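PDB 4OQJ: PKS from Streptomyces albus, which probably catalyses chain elongation in oxazolomycin biosynthesis as a ketosynthase, a decarboxylative carbon-carbon condensing enzyme of an "AT-less" type I polyketide synthase. Local coordinates for residues 53-56 with 57-61; 169-172 with 173-176; 269-273 with 274-278; 363-366 with 367-370; 339-342 with 343-347. All blocks are in the same frame, centred on the assembly; numbering follows the deposited sequence.

Along the chain the contacts come in the order 1, 2, 3, 5, 4. All five are local, and all lie within the ketosynthase region. Contacts 5 and 4 are close neighbours, their centres about 19 Å apart. Contact 5 is on helix 336-348, which links strands 325-327 and 360-363; contact 4 begins as strand 360-363 ends. Contact 3 follows strand 259-267 and leads to strand 280-289 of the same mixed sheet. Contact 1 lies at the surface, on strand 53-54 of a small antiparallel sheet, about 48 Å from contact 3 between centres. Together they shape helix starts, helix ends and the body of a helix around the ketosynthase sheets, with contact 2, on helix 171-180, at the dimer interface.

Contact 1. Residues 53-56 with 57-61; sequences THFS and DEELR
Ser56 and Glu59 exchange hydrogen bonds at the start of helix 57-62. Glu59 N donates to Ser56 OG at 3.0 Å. In return, Ser56 N donates to Glu59 OE1 at 2.7 Å with a nearly straight N-H...O angle of 169°. This N-H reaches OE1 from the anti side, 23° out of the carboxylate plane. Ser56 OG sits between its own backbone N and carbonyl carbon (chi1 64°), which turns it to the amide of Glu59. A weak bond of 3.1 Å from Ser56 OG to Glu59 OE1 adds to the pair. The first helical backbone bond runs from Leu60 N to Ser56 O at 3.0 Å.

Water 1 lies within bonding distance of His54 O (2.9 Å) and Glu59 OE2 (3.1 Å). It may bridge them, though it has other acceptors in reach.

The apolar part is small. Phe55 CB meets Leu60 CG at 3.8 Å, and the two side chains cross at about a right angle. Leu60 is buried and also packs on Leu70 and Tyr75. Asp57 turns elsewhere, to a salt bridge with Lys77. Reciprocal bonding between Ser56 at the N-cap and Glu59 three residues on is a capping box, here where strand 53-54 gives way to a helix.

Contact 2. Residues 169-172 with 173-176; sequences KDFV and ATRT
Thr176 OG1 is turned back beside its own backbone N (chi1 -59°), which brings the hydroxyl over the preceding turn to Val172 O. Arg175 first runs out with CG opposite its backbone N (chi1 180°), then bends at chi3 (-31°), and this returns the guanidinium toward Phe171.

The Thr176 hydroxyl donates to Val172 O at 2.9 Å, close to the line of the carbonyl bond. Thr176 N also reaches this oxygen, but only weakly at 3.4 Å. The hydroxyl gives Val172 O a second, shorter donor beside the weak backbone one, and is itself satisfied in a buried place. One residue earlier, Arg175 N donates to Phe171 O at 2.9 Å.

Arg175 NH1 lies 3.6 Å from Phe171 CB, a contact with the methylene and not with the ring. NH1 is also hydrogen-bonded to Ile165 O and Gln107 OE1, so the arginine ties the helix to the chain before it. Thr174 OG1 is 2.8 Å from water 2. This water is also 3.2 Å from Asp170 O and could donate to it, though not to every acceptor in reach. The same hydroxyl bonds Tyr297 of the second subunit. Asp170 forms a salt bridge with Lys169 of the second subunit, and Phe171 packs on Tyr297 of that subunit. This lies near the start of helix 171-180, with a threonine hydroxyl bonded back to the i-4 carbonyl, at the ketosynthase dimer interface.

Contact 3. Residues 269-273 with 274-278; sequences SDALA and DGDTV
Ala271 O and Asp276 N join across the end of helix 268-274, where the chain turns back on itself. Their bond is 3.0 Å long. Asp274 N still makes a helical bond to Asp270 O at 2.9 Å. Gly275 N then donates to Leu272 O at 3.2 Å. It approaches from above that carbonyl plane, 74° out of it, so no lone pair points at it. Gly275 has positive phi (84°), and here the chain leaves the helical conformation.

The bonds from Asp276 N to Ala271 O and from Gly275 N to Leu272 O, with the positive phi of Gly275, make this a Schellman motif. It closes the helix and sends the chain on toward strand 280-289 of the mixed sheet.

Beyond the glycine, Val278 turns its side chain toward the helix. Val278 CG2 touches both Ala271 CB and Leu272 CD2 at 4.2 Å. CG1 lies opposite the backbone N of Val278 (chi1 -179°), which leaves CG2 beside that N, facing the helix. Ala271 and Val278 also pack on Ala24 of strand 23-31, so this apolar patch lies against the sheet.

Asp276 OD2 rests 3.6 Å from Ala271 CA. The carboxylates of Asp274 and Asp276 are held from outside the two segments. Lys266 forms salt bridges with both, and Tyr123 OH bonds Asp276 OD1. The shared lysine would probably offset the negative charge that these two carboxylates bring to this helix end.

Contact 4. Residues 363-366 with 367-370; sequences GSVK and TNVG
Thr367 reaches back over the turn to Ser364, and its hydroxyl makes the main side-chain bond. Thr367 OG1 donates to Ser364 O at 2.8 Å, almost straight on to the carbonyl, with a C=O...O angle of 175°. Thr367 N bonds the same Ser364 O at 3.0 Å, but from well above the carbonyl plane. The two donors thus hold one oxygen from different directions. OG1 of Thr367 stands between its backbone N and carbonyl carbon (chi1 68°), which points it down the turn. The hydroxyl also has Leu397 N as a partner.

Ser364 OG accepts from Lys366 N at 3.1 Å, a capping bond ahead of the helix. OG also bonds Gly330 O.

Val365 sits against two side chains. It crosses Asn368 at about a right angle, with Val365 CG2 at 4.0 Å from Asn368 OD1. Val365 CG2 also meets Val369 CG2 at 4.2 Å. Val365 O accepts from both Asn368 N and Val369 N, the latter nearly in line with the carbonyl at 3.0 Å.

Lys366 CG passes 3.5 Å from Gly370 O, and farther out NZ bonds His329 O. At the far end the N-H of Gly370, a residue with positive phi, donates to Lys366 O at 2.9 Å as the chain leaves the helix.

The short helix 366-369 follows strand 360-363 of the mixed sheet. Val365 packs on Phe41 and Leu45 of helix 38-46 and on Ala379 of helix 376-390. Asn368 ND2 bonds Arg49 O, which ties the turn to the chain that follows helix 38-46.

Contact 5. Residues 339-342 with 343-347; sequences IEVA and ALNQA
Val341 and Asn345 lie side by side and point the same way, one turn apart, in a plain intrahelical contact that runs along most of helix 336-348. This helix is the crossover of a beta-alpha-beta unit, between parallel strands 325-327 and 360-363 of the mixed sheet.

Regular i to i-4 bonds build the backbone. Asn345 N donates to Val341 O at 2.8 Å with an N-H...O angle of 165°. Leu344 N bonds Glu340 O at 3.0 Å, and Ala343 N bonds Ile339 O at 2.9 Å. Gln346 N continues the series to Ala342 O.

The side chains lie along this ladder. Val341 CG1 is 4.0 Å from Asn345 ND2. Asn345 CG stands beside its own backbone N (chi1 -79°), which lays the amide near the carbonyl of the turn before, with Asn345 CG 3.3 Å from Val341 O. Its ND2 bonds Asp407 O in a nearby loop. Leu344 CG lies 3.4 Å from Glu340 O, and the leucine packs on Phe413 of strand 413-415.

Different sides of the helix meet different neighbours. Ala343 and Gln346 touch helix 302-316, and Gln346 bonds Gln303 there. Glu340 instead turns to the loop after strand 325-327, where its carboxylate takes the amides of both His329 and Gly330.

Glu340 is buried, yet each of its oxygens has a backbone N-H partner. These two bonds would probably steady its negative charge and fix the carboxylate's rotation, so the helix and the loop are joined by polar bonds as well as by packing.

Contact 1. Residues 53-56 with 57-61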
loop_
_atom_site.group_PDB
_atom_site.type_symbol
_atom_site.label_atom_id
_atom_site.label_comp_id
_atom_site.label_asym_id
_atom_site.label_seq_id
_atom_site.Cartn_x
_atom_site.Cartn_y
_atom_site.Cartn_z
ATOM N N THR A 53 22.336 21.849 -10.934
ATOM C CA THR A 53 23.769 21.983 -10.732
ATOM C C THR A 53 24.487 21.652 -12.038
ATOM O O THR A 53 24.193 20.636 -12.661
ATOM C CB THR A 53 24.273 21.052 -9.607
ATOM O OG1 THR A 53 23.673 21.430 -8.359
ATOM C CG2 THR A 53 25.798 21.122 -9.475
ATOM N N HIS A 54 25.401 22.521 -12.465
ATOM C CA HIS A 54 26.248 22.240 -13.628
ATOM C C HIS A 54 27.580 21.653 -13.148
ATOM O O HIS A 54 28.192 22.173 -12.216
ATOM C CB HIS A 54 26.479 23.502 -14.457
ATOM C CG HIS A 54 25.254 23.985 -15.172
ATOM N ND1 HIS A 54 24.352 24.858 -14.599
ATOM C CD2 HIS A 54 24.774 23.707 -16.405
ATOM C CE1 HIS A 54 23.374 25.101 -15.452
ATOM N NE2 HIS A 54 23.604 24.413 -16.556
ATOM N N PHE A 55 28.009 20.556 -13.765
ATOM C CA PHE A 55 29.229 19.871 -13.336
ATOM C C PHE A 55 30.400 20.243 -14.236
ATOM O O PHE A 55 30.275 20.237 -15.463
ATOM C CB PHE A 55 29.048 18.353 -13.358
ATOM C CG PHE A 55 27.900 17.853 -12.527
ATOM C CD1 PHE A 55 27.876 18.050 -11.161
ATOM C CD2 PHE A 55 26.862 17.151 -13.121
ATOM C CE1 PHE A 55 26.822 17.568 -10.395
ATOM C CE2 PHE A 55 25.803 16.665 -12.359
ATOM C CZ PHE A 55 25.793 16.876 -10.997
ATOM N N SER A 56 31.536 20.558 -13.620
ATOM C CA SER A 56 32.766 20.802 -14.364
ATOM C C SER A 56 33.302 19.471 -14.850
ATOM O O SER A 56 32.975 18.425 -14.283
ATOM C CB SER A 56 33.806 21.493 -13.486
ATOM O OG SER A 56 34.169 20.635 -12.414
ATOM N N ASP A 57 34.126 19.506 -15.889
ATOM C CA ASP A 57 34.820 18.308 -16.349
ATOM C C ASP A 57 35.653 17.698 -15.225
ATOM O O ASP A 57 35.715 16.476 -15.095
ATOM C CB ASP A 57 35.721 18.619 -17.551
ATOM C CG ASP A 57 34.937 18.836 -18.830
ATOM O OD1 ASP A 57 33.769 18.398 -18.895
ATOM O OD2 ASP A 57 35.495 19.436 -19.774
ATOM N N GLU A 58 36.287 18.542 -14.414
ATOM C CA GLU A 58 37.061 18.053 -13.275
ATOM C C GLU A 58 36.187 17.237 -12.318
ATOM O O GLU A 58 36.564 16.138 -11.908
ATOM C CB GLU A 58 37.709 19.209 -12.508
ATOM C CG GLU A 58 38.536 18.745 -11.307
ATOM C CD GLU A 58 38.959 19.878 -10.394
ATOM O OE1 GLU A 58 38.636 21.050 -10.690
ATOM O OE2 GLU A 58 39.630 19.593 -9.381
ATOM N N GLU A 59 35.029 17.782 -11.956
ATOM C CA GLU A 59 34.104 17.087 -11.059
ATOM C C GLU A 59 33.634 15.774 -11.653
ATOM O O GLU A 59 33.506 14.779 -10.945
ATOM C CB GLU A 59 32.892 17.967 -10.743
ATOM C CG GLU A 59 33.234 19.172 -9.877
ATOM C CD GLU A 59 32.178 20.268 -9.915
ATOM O OE1 GLU A 59 31.495 20.437 -10.955
ATOM O OE2 GLU A 59 32.039 20.969 -8.890
ATOM N N LEU A 60 33.369 15.768 -12.956
ATOM C CA LEU A 60 32.903 14.555 -13.613
ATOM C C LEU A 60 34.017 13.501 -13.628
ATOM O O LEU A 60 33.768 12.315 -13.409
ATOM C CB LEU A 60 32.417 14.870 -15.028
ATOM C CG LEU A 60 31.133 15.710 -15.044
ATOM C CD1 LEU A 60 30.882 16.313 -16.416
ATOM C CD2 LEU A 60 29.935 14.880 -14.594
ATOM N N ARG A 61 35.245 13.936 -13.859
ATOM C CA ARG A 61 36.374 13.015 -13.840
ATOM C C ARG A 61 36.570 12.439 -12.448
ATOM O O ARG A 61 36.756 11.236 -12.297
ATOM C CB ARG A 61 37.638 13.714 -14.322
ATOM C CG ARG A 61 37.655 13.872 -15.832
ATOM C CD ARG A 61 38.670 14.876 -16.313
ATOM N NE ARG A 61 38.707 14.878 -17.773
ATOM C CZ ARG A 61 38.916 15.950 -18.529
ATOM N NH1 ARG A 61 39.124 17.143 -17.987
ATOM N NH2 ARG A 61 38.919 15.822 -19.845
HETATM O O HOH W 1 29.056 21.721 -9.446
#

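Contact 2. Residues 169-172 with 173-176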
loop_
_atom_site.group_PDB
_atom_site.type_symbol
_atom_site.label_atom_id
_atom_site.label_comp_id
_atom_site.label_asym_id
_atom_site.label_seq_id
_atom_site.Cartn_x
_atom_site.Cartn_y
_atom_site.Cartn_z
ATOM N N LYS A 169 13.037 -2.868 -0.545
ATOM C CA LYS A 169 12.019 -1.805 -0.456
ATOM C C LYS A 169 11.106 -1.973 0.753
ATOM O O LYS A 169 10.650 -0.989 1.341
ATOM C CB LYS A 169 11.160 -1.786 -1.728
ATOM C CG LYS A 169 11.943 -1.519 -2.993
ATOM C CD LYS A 169 11.360 -0.355 -3.789
ATOM C CE LYS A 169 12.183 -0.105 -5.033
ATOM N NZ LYS A 169 11.549 0.892 -5.925
ATOM N N ASP A 170 10.847 -3.231 1.095
ATOM C CA ASP A 170 9.946 -3.615 2.181
ATOM C C ASP A 170 10.271 -2.968 3.502
ATOM O O ASP A 170 9.411 -2.919 4.380
ATOM C CB ASP A 170 9.978 -5.124 2.432
ATOM C CG ASP A 170 9.680 -5.932 1.215
ATOM O OD1 ASP A 170 10.362 -5.725 0.192
ATOM O OD2 ASP A 170 8.760 -6.792 1.283
ATOM N N PHE A 171 11.514 -2.531 3.679
ATOM C CA PHE A 171 11.962 -2.185 5.026
ATOM C C PHE A 171 12.010 -0.692 5.284
ATOM O O PHE A 171 12.293 -0.291 6.397
ATOM C CB PHE A 171 13.315 -2.856 5.291
ATOM C CG PHE A 171 13.240 -4.349 5.189
ATOM C CD1 PHE A 171 12.632 -5.094 6.186
ATOM C CD2 PHE A 171 13.705 -5.012 4.065
ATOM C CE1 PHE A 171 12.518 -6.481 6.082
ATOM C CE2 PHE A 171 13.592 -6.390 3.961
ATOM C CZ PHE A 171 12.992 -7.123 4.966
ATOM N N VAL A 172 11.674 0.145 4.295
ATOM C CA VAL A 172 11.762 1.591 4.527
ATOM C C VAL A 172 10.732 2.039 5.560
ATOM O O VAL A 172 11.062 2.802 6.460
ATOM C CB VAL A 172 11.598 2.442 3.238
ATOM C CG1 VAL A 172 10.257 2.240 2.527
ATOM C CG2 VAL A 172 11.807 3.932 3.544
ATOM N N ALA A 173 9.501 1.548 5.450
ATOM C CA ALA A 173 8.445 1.978 6.342
ATOM C C ALA A 173 8.624 1.336 7.704
ATOM O O ALA A 173 8.444 2.001 8.712
ATOM C CB ALA A 173 7.058 1.647 5.762
ATOM N N THR A 174 8.970 0.050 7.745
ATOM C CA THR A 174 9.104 -0.630 9.024
ATOM C C THR A 174 10.365 -0.221 9.816
ATOM O O THR A 174 10.330 -0.186 11.037
ATOM C CB THR A 174 9.118 -2.152 8.838
ATOM O OG1 THR A 174 10.215 -2.522 7.993
ATOM C CG2 THR A 174 7.795 -2.614 8.240
ATOM N N ARG A 175 11.469 0.068 9.135
ATOM C CA ARG A 175 12.644 0.624 9.817
ATOM C C ARG A 175 12.260 1.909 10.522
ATOM O O ARG A 175 12.627 2.124 11.681
ATOM C CB ARG A 175 13.784 0.907 8.848
ATOM C CG ARG A 175 15.032 1.503 9.534
ATOM C CD ARG A 175 16.140 1.794 8.551
ATOM N NE ARG A 175 16.081 0.860 7.455
ATOM C CZ ARG A 175 16.487 -0.400 7.530
ATOM N NH1 ARG A 175 16.334 -1.192 6.486
ATOM N NH2 ARG A 175 17.035 -0.866 8.639
ATOM N N THR A 176 11.488 2.742 9.833
ATOM C CA THR A 176 11.039 3.999 10.411
ATOM C C THR A 176 10.119 3.732 11.595
ATOM O O THR A 176 10.245 4.382 12.631
ATOM C CB THR A 176 10.338 4.872 9.346
ATOM O OG1 THR A 176 11.260 5.116 8.272
ATOM C CG2 THR A 176 9.893 6.194 9.914
HETATM O O HOH W 2 9.443 -4.941 6.834
#

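Contact 3. Residues 269-273 with 274-278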
loop_
_atom_site.group_PDB
_atom_site.type_symbol
_atom_site.label_atom_id
_atom_site.label_comp_id
_atom_site.label_asym_id
_atom_site.label_seq_id
_atom_site.Cartn_x
_atom_site.Cartn_y
_atom_site.Cartn_z
ATOM N N SER A 269 -10.745 17.536 12.235
ATOM C CA SER A 269 -11.457 17.791 13.492
ATOM C C SER A 269 -10.563 17.482 14.689
ATOM O O SER A 269 -10.539 18.257 15.634
ATOM C CB SER A 269 -12.743 16.975 13.584
ATOM O OG SER A 269 -12.458 15.587 13.539
ATOM N N ASP A 270 -9.815 16.374 14.642
ATOM C CA ASP A 270 -8.894 16.037 15.735
ATOM C C ASP A 270 -7.795 17.077 15.870
ATOM O O ASP A 270 -7.435 17.478 16.981
ATOM C CB ASP A 270 -8.248 14.660 15.528
ATOM C CG ASP A 270 -9.242 13.515 15.611
ATOM O OD1 ASP A 270 -10.338 13.713 16.170
ATOM O OD2 ASP A 270 -8.921 12.405 15.119
ATOM N N ALA A 271 -7.238 17.497 14.740
ATOM C CA ALA A 271 -6.138 18.449 14.744
ATOM C C ALA A 271 -6.549 19.742 15.430
ATOM O O ALA A 271 -5.816 20.282 16.263
ATOM C CB ALA A 271 -5.673 18.735 13.315
ATOM N N LEU A 272 -7.728 20.234 15.075
ATOM C CA LEU A 272 -8.233 21.471 15.644
ATOM C C LEU A 272 -8.486 21.301 17.142
ATOM O O LEU A 272 -8.168 22.187 17.939
ATOM C CB LEU A 272 -9.519 21.891 14.944
ATOM C CG LEU A 272 -9.410 22.262 13.461
ATOM C CD1 LEU A 272 -10.794 22.465 12.876
ATOM C CD2 LEU A 272 -8.573 23.514 13.275
ATOM N N ALA A 273 -9.056 20.160 17.513
ATOM C CA ALA A 273 -9.356 19.877 18.917
ATOM C C ALA A 273 -8.090 19.800 19.759
ATOM O O ALA A 273 -8.081 20.221 20.907
ATOM C CB ALA A 273 -10.132 18.589 19.036
ATOM N N ASP A 274 -7.018 19.265 19.189
ATOM C CA ASP A 274 -5.766 19.096 19.926
ATOM C C ASP A 274 -4.904 20.347 19.892
ATOM O O ASP A 274 -3.895 20.431 20.599
ATOM C CB ASP A 274 -4.965 17.914 19.366
ATOM C CG ASP A 274 -5.675 16.587 19.551
ATOM O OD1 ASP A 274 -6.627 16.541 20.359
ATOM O OD2 ASP A 274 -5.278 15.594 18.896
ATOM N N GLY A 275 -5.280 21.314 19.060
ATOM C CA GLY A 275 -4.543 22.562 18.982
ATOM C C GLY A 275 -3.325 22.515 18.065
ATOM O O GLY A 275 -2.437 23.360 18.197
ATOM N N ASP A 276 -3.277 21.548 17.143
ATOM C CA ASP A 276 -2.143 21.436 16.226
ATOM C C ASP A 276 -2.088 22.591 15.212
ATOM O O ASP A 276 -3.089 23.233 14.928
ATOM C CB ASP A 276 -2.187 20.110 15.456
ATOM C CG ASP A 276 -2.219 18.900 16.362
ATOM O OD1 ASP A 276 -1.648 18.946 17.471
ATOM O OD2 ASP A 276 -2.826 17.893 15.961
ATOM N N THR A 277 -0.908 22.850 14.663
ATOM C CA THR A 277 -0.804 23.728 13.505
ATOM C C THR A 277 -1.315 23.000 12.256
ATOM O O THR A 277 -0.855 21.901 11.943
ATOM C CB THR A 277 0.632 24.184 13.287
ATOM O OG1 THR A 277 1.023 25.030 14.381
ATOM C CG2 THR A 277 0.767 24.976 11.989
ATOM N N VAL A 278 -2.286 23.589 11.567
ATOM C CA VAL A 278 -2.779 23.035 10.296
ATOM C C VAL A 278 -2.123 23.805 9.147
ATOM O O VAL A 278 -2.302 25.014 9.012
ATOM C CB VAL A 278 -4.318 23.113 10.210
ATOM C CG1 VAL A 278 -4.836 22.511 8.908
ATOM C CG2 VAL A 278 -4.949 22.396 11.405
#

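Contact 4. Residues 363-366 with 367-370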
loop_
_atom_site.group_PDB
_atom_site.type_symbol
_atom_site.label_atom_id
_atom_site.label_comp_id
_atom_site.label_asym_id
_atom_site.label_seq_id
_atom_site.Cartn_x
_atom_site.Cartn_y
_atom_site.Cartn_z
ATOM N N GLY A 363 1.096 24.934 -12.974
ATOM C CA GLY A 363 2.538 24.994 -12.813
ATOM C C GLY A 363 3.151 23.631 -12.584
ATOM O O GLY A 363 2.431 22.649 -12.402
ATOM N N SER A 364 4.481 23.572 -12.593
ATOM C CA SER A 364 5.191 22.332 -12.295
ATOM C C SER A 364 6.492 22.576 -11.535
ATOM O O SER A 364 7.384 23.277 -12.032
ATOM C CB SER A 364 5.515 21.569 -13.573
ATOM O OG SER A 364 6.290 20.421 -13.237
ATOM N N VAL A 365 6.601 21.997 -10.339
ATOM C CA VAL A 365 7.830 22.093 -9.547
ATOM C C VAL A 365 8.981 21.335 -10.217
ATOM O O VAL A 365 10.147 21.519 -9.868
ATOM C CB VAL A 365 7.631 21.563 -8.119
ATOM C CG1 VAL A 365 7.536 20.011 -8.084
ATOM C CG2 VAL A 365 8.722 22.072 -7.203
ATOM N N LYS A 366 8.672 20.480 -11.183
ATOM C CA LYS A 366 9.746 19.832 -11.924
ATOM C C LYS A 366 10.596 20.884 -12.663
ATOM O O LYS A 366 11.751 20.620 -12.977
ATOM C CB LYS A 366 9.191 18.792 -12.893
ATOM C CG LYS A 366 8.566 17.594 -12.147
ATOM C CD LYS A 366 8.211 16.463 -13.077
ATOM C CE LYS A 366 7.652 15.269 -12.297
ATOM N NZ LYS A 366 6.467 15.662 -11.499
ATOM N N THR A 367 10.047 22.081 -12.890
ATOM C CA THR A 367 10.812 23.151 -13.553
ATOM C C THR A 367 11.840 23.773 -12.599
ATOM O O THR A 367 12.829 24.359 -13.052
ATOM C CB THR A 367 9.904 24.282 -14.108
ATOM O OG1 THR A 367 9.304 25.016 -13.026
ATOM C CG2 THR A 367 8.827 23.720 -15.025
ATOM N N ASN A 368 11.606 23.644 -11.293
ATOM C CA ASN A 368 12.570 24.102 -10.289
ATOM C C ASN A 368 13.625 23.028 -10.008
ATOM O O ASN A 368 14.823 23.289 -10.095
ATOM C CB ASN A 368 11.885 24.467 -8.955
ATOM C CG ASN A 368 10.806 25.519 -9.095
ATOM O OD1 ASN A 368 9.651 25.222 -9.419
ATOM N ND2 ASN A 368 11.165 26.756 -8.799
ATOM N N VAL A 369 13.170 21.827 -9.642
ATOM C CA VAL A 369 14.055 20.828 -9.037
ATOM C C VAL A 369 14.201 19.546 -9.846
ATOM O O VAL A 369 14.876 18.613 -9.404
ATOM C CB VAL A 369 13.575 20.439 -7.605
ATOM C CG1 VAL A 369 13.554 21.654 -6.695
ATOM C CG2 VAL A 369 12.196 19.753 -7.641
ATOM N N GLY A 370 13.595 19.506 -11.028
ATOM C CA GLY A 370 13.546 18.292 -11.827
ATOM C C GLY A 370 12.529 17.271 -11.336
ATOM O O GLY A 370 11.699 17.544 -10.480
#

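Contact 5. Residues 339-342 with 343-347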
loop_
_atom_site.group_PDB
_atom_site.type_symbol
_atom_site.label_atom_id
_atom_site.label_comp_id
_atom_site.label_asym_id
_atom_site.label_seq_id
_atom_site.Cartn_x
_atom_site.Cartn_y
_atom_site.Cartn_z
ATOM N N ILE A 339 -1.338 16.311 -23.572
ATOM C CA ILE A 339 -2.207 15.291 -23.004
ATOM C C ILE A 339 -2.645 15.680 -21.584
ATOM O O ILE A 339 -3.825 15.543 -21.228
ATOM C CB ILE A 339 -1.501 13.897 -23.015
ATOM C CG1 ILE A 339 -1.545 13.323 -24.446
ATOM C CG2 ILE A 339 -2.131 12.935 -22.016
ATOM C CD1 ILE A 339 -1.000 11.931 -24.598
ATOM N N GLU A 340 -1.720 16.179 -20.771
ATOM C CA GLU A 340 -2.074 16.489 -19.391
ATOM C C GLU A 340 -3.136 17.598 -19.353
ATOM O O GLU A 340 -4.095 17.533 -18.582
ATOM C CB GLU A 340 -0.848 16.898 -18.558
ATOM C CG GLU A 340 -1.231 17.149 -17.100
ATOM C CD GLU A 340 -0.055 17.129 -16.137
ATOM O OE1 GLU A 340 1.105 17.189 -16.606
ATOM O OE2 GLU A 340 -0.308 17.049 -14.908
ATOM N N VAL A 341 -2.979 18.595 -20.206
ATOM C CA VAL A 341 -3.910 19.717 -20.236
ATOM C C VAL A 341 -5.243 19.295 -20.845
ATOM O O VAL A 341 -6.298 19.752 -20.413
ATOM C CB VAL A 341 -3.314 20.889 -21.003
ATOM C CG1 VAL A 341 -4.314 22.034 -21.120
ATOM C CG2 VAL A 341 -2.030 21.369 -20.294
ATOM N N ALA A 342 -5.198 18.429 -21.855
ATOM C CA ALA A 342 -6.427 17.894 -22.440
ATOM C C ALA A 342 -7.224 17.127 -21.387
ATOM O O ALA A 342 -8.448 17.207 -21.342
ATOM C CB ALA A 342 -6.113 16.992 -23.625
ATOM N N ALA A 343 -6.525 16.396 -20.530
ATOM C CA ALA A 343 -7.174 15.609 -19.492
ATOM C C ALA A 343 -7.790 16.510 -18.422
ATOM O O ALA A 343 -8.907 16.275 -17.980
ATOM C CB ALA A 343 -6.176 14.642 -18.861
ATOM N N LEU A 344 -7.047 17.533 -18.003
ATOM C CA LEU A 344 -7.550 18.520 -17.054
ATOM C C LEU A 344 -8.753 19.291 -17.610
ATOM O O LEU A 344 -9.738 19.513 -16.899
ATOM C CB LEU A 344 -6.449 19.504 -16.685
ATOM C CG LEU A 344 -5.363 18.979 -15.744
ATOM C CD1 LEU A 344 -4.199 19.952 -15.757
ATOM C CD2 LEU A 344 -5.926 18.795 -14.316
ATOM N N ASN A 345 -8.664 19.699 -18.870
ATOM C CA ASN A 345 -9.796 20.355 -19.540
ATOM C C ASN A 345 -11.034 19.456 -19.471
ATOM O O ASN A 345 -12.119 19.899 -19.108
ATOM C CB ASN A 345 -9.480 20.674 -21.008
ATOM C CG ASN A 345 -8.618 21.922 -21.187
ATOM O OD1 ASN A 345 -8.429 22.710 -20.263
ATOM N ND2 ASN A 345 -8.089 22.100 -22.395
ATOM N N GLN A 346 -10.857 18.186 -19.814
ATOM C CA GLN A 346 -11.981 17.252 -19.853
ATOM C C GLN A 346 -12.578 17.111 -18.453
ATOM O O GLN A 346 -13.796 17.189 -18.283
ATOM C CB GLN A 346 -11.552 15.882 -20.399
ATOM C CG GLN A 346 -12.660 14.839 -20.347
ATOM C CD GLN A 346 -12.235 13.476 -20.882
ATOM O OE1 GLN A 346 -11.624 13.375 -21.943
ATOM N NE2 GLN A 346 -12.556 12.422 -20.138
ATOM N N ALA A 347 -11.731 16.916 -17.443
ATOM C CA ALA A 347 -12.229 16.788 -16.080
ATOM C C ALA A 347 -12.922 18.072 -15.616
ATOM O O ALA A 347 -14.000 18.016 -15.021
ATOM C CB ALA A 347 -11.091 16.425 -15.125
#